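Local coordinates for spindle pole body-associated protein VIK1 (Candida glabrata, PDB 4GKP), which probably binds microtubules as the noncatalytic, Kar3-associated partner, through a C-terminal domain with a kinesin motor-like fold, at residues I73-C76 and L77-E81. Numbering follows the deposited sequence.
Sequences IDFC and LKRRE
Three successive i to i+4 backbone bonds link residues 73-75 to 77-79, Leu77 N to Ile73 O, Lys78 N to Asp74 O and Arg79 N to Phe75 O, after which Glu81 N reaches back five residues to Cys76 O at 2.9 Å. On the buried side of this helix end, Ile73 and Leu77 lie side by side and point the same way, with Ile73 CG2 3.8 Å from Leu77 CD1. Both, together with Cys76, rest on Phe83 of strand 83-88, and Tyr108 also touches the Ile73 and Leu77 side chains. One turn apart on the outer side, Asp74 and Lys78 form a salt bridge: Lys78 NZ sits 3.0 Å from Asp74 OD2 and takes its syn lone pair. Lys78 gets there by bending at its last torsion (chi4 134°). Asp74 OD1 is hydrogen-bonded to Tyr108 OH, so both carboxylate oxygens are engaged and the group is held between helix and loop. The chain then closes in a Schellman motif, ending helix 68-78 of the kinesin-like domain and sending the chain on toward strand 83-88 of the central sheet: Arg80 takes positive phi (54°), its N bonds to Leu77 O at 2.9 Å, and the Glu81 bond completes the pair. Phe75 and Arg79 run alongside each other through the aliphatic part of the arginine, CD approaching Phe75 CE2 obliquely and CG over one ring face, offset toward the rim; the guanidinium, though tilted only 19° from the ring plane, is not stacked on it. At the end of the Arg79 side chain, NH2 donates to Glu81 OE2 at 2.9 Å, the acceptor close to the guanidinium plane but the nitrogen well above the carboxylate plane. Lys243 meets the other oxygen, Glu81 OE1, while Arg80 pairs with Asp195.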
loop_
_atom_site.group_PDB
_atom_site.type_symbol
_atom_site.label_atom_id
_atom_site.label_comp_id
_atom_site.label_asym_id
_atom_site.label_seq_id
_atom_site.Cartn_x
_atom_site.Cartn_y
_atom_site.Cartn_z
ATOM N N ILE A 73 5.367 -4.891 8.812
ATOM C CA ILE A 73 5.853 -5.857 7.823
ATOM C C ILE A 73 6.565 -7.033 8.475
ATOM O O ILE A 73 6.262 -8.199 8.203
ATOM C CB ILE A 73 6.812 -5.192 6.808
ATOM C CG1 ILE A 73 6.040 -4.210 5.920
ATOM C CG2 ILE A 73 7.538 -6.252 5.972
ATOM C CD1 ILE A 73 6.859 -3.507 4.848
ATOM N N ASP A 74 7.527 -6.708 9.328
ATOM C CA ASP A 74 8.294 -7.697 10.047
ATOM C C ASP A 74 7.414 -8.642 10.878
ATOM O O ASP A 74 7.707 -9.837 10.981
ATOM C CB ASP A 74 9.280 -6.979 10.960
ATOM C CG ASP A 74 10.549 -7.744 11.136
ATOM O OD1 ASP A 74 11.368 -7.752 10.193
ATOM O OD2 ASP A 74 10.720 -8.355 12.208
ATOM N N PHE A 75 6.339 -8.117 11.464
ATOM C CA PHE A 75 5.480 -8.914 12.347
ATOM C C PHE A 75 4.664 -9.913 11.514
ATOM O O PHE A 75 4.581 -11.086 11.866
ATOM C CB PHE A 75 4.570 -7.999 13.216
ATOM C CG PHE A 75 3.907 -8.709 14.378
ATOM C CD1 PHE A 75 4.631 -9.042 15.525
ATOM C CD2 PHE A 75 2.554 -9.040 14.331
ATOM C CE1 PHE A 75 4.033 -9.710 16.591
ATOM C CE2 PHE A 75 1.941 -9.698 15.400
ATOM C CZ PHE A 75 2.683 -10.036 16.532
ATOM N N CYS A 76 4.081 -9.452 10.401
ATOM C CA CYS A 76 3.328 -10.346 9.500
ATOM C C CYS A 76 4.212 -11.492 8.956
ATOM O O CYS A 76 3.805 -12.662 8.956
ATOM C CB CYS A 76 2.685 -9.565 8.357
ATOM S SG CYS A 76 1.405 -8.385 8.861
ATOM N N LEU A 77 5.427 -11.147 8.537
ATOM C CA LEU A 77 6.392 -12.141 8.038
ATOM C C LEU A 77 6.731 -13.208 9.073
ATOM O O LEU A 77 6.571 -14.410 8.812
ATOM C CB LEU A 77 7.655 -11.469 7.480
ATOM C CG LEU A 77 7.441 -10.642 6.194
ATOM C CD1 LEU A 77 8.696 -9.863 5.843
ATOM C CD2 LEU A 77 6.979 -11.507 5.009
ATOM N N LYS A 78 7.145 -12.770 10.258
ATOM C CA LYS A 78 7.448 -13.697 11.353
ATOM C C LYS A 78 6.258 -14.557 11.743
ATOM O O LYS A 78 6.413 -15.745 12.004
ATOM C CB LYS A 78 8.017 -12.952 12.561
ATOM C CG LYS A 78 9.323 -12.290 12.180
ATOM C CD LYS A 78 10.223 -11.974 13.345
ATOM C CE LYS A 78 11.647 -11.887 12.830
ATOM N NZ LYS A 78 12.285 -10.670 13.392
ATOM N N ARG A 79 5.070 -13.961 11.750
ATOM C CA ARG A 79 3.845 -14.720 11.965
ATOM C C ARG A 79 3.307 -15.453 10.738
ATOM O O ARG A 79 2.277 -16.094 10.849
ATOM C CB ARG A 79 2.749 -13.810 12.499
ATOM C CG ARG A 79 2.772 -13.653 14.001
ATOM C CD ARG A 79 1.699 -12.688 14.457
ATOM N NE ARG A 79 0.345 -13.161 14.180
ATOM C CZ ARG A 79 -0.276 -14.127 14.851
ATOM N NH1 ARG A 79 0.320 -14.779 15.856
ATOM N NH2 ARG A 79 -1.503 -14.451 14.503
ATOM N N ARG A 80 3.974 -15.362 9.585
ATOM C CA ARG A 80 3.520 -16.050 8.359
ATOM C C ARG A 80 2.072 -15.746 7.957
ATOM O O ARG A 80 1.342 -16.626 7.502
ATOM C CB ARG A 80 3.716 -17.565 8.480
ATOM C CG ARG A 80 5.127 -17.976 8.865
ATOM C CD ARG A 80 5.138 -19.441 9.271
ATOM N NE ARG A 80 6.493 -19.964 9.461
ATOM C CZ ARG A 80 7.395 -20.134 8.494
ATOM N NH1 ARG A 80 7.124 -19.791 7.234
ATOM N NH2 ARG A 80 8.590 -20.628 8.796
ATOM N N GLU A 81 1.654 -14.503 8.144
ATOM C CA GLU A 81 0.298 -14.108 7.822
ATOM C C GLU A 81 0.343 -13.323 6.524
ATOM O O GLU A 81 1.202 -12.452 6.357
ATOM C CB GLU A 81 -0.286 -13.203 8.910
ATOM C CG GLU A 81 -0.387 -13.822 10.289
ATOM C CD GLU A 81 -0.966 -12.848 11.311
ATOM O OE1 GLU A 81 -0.401 -11.742 11.479
ATOM O OE2 GLU A 81 -1.983 -13.196 11.962
#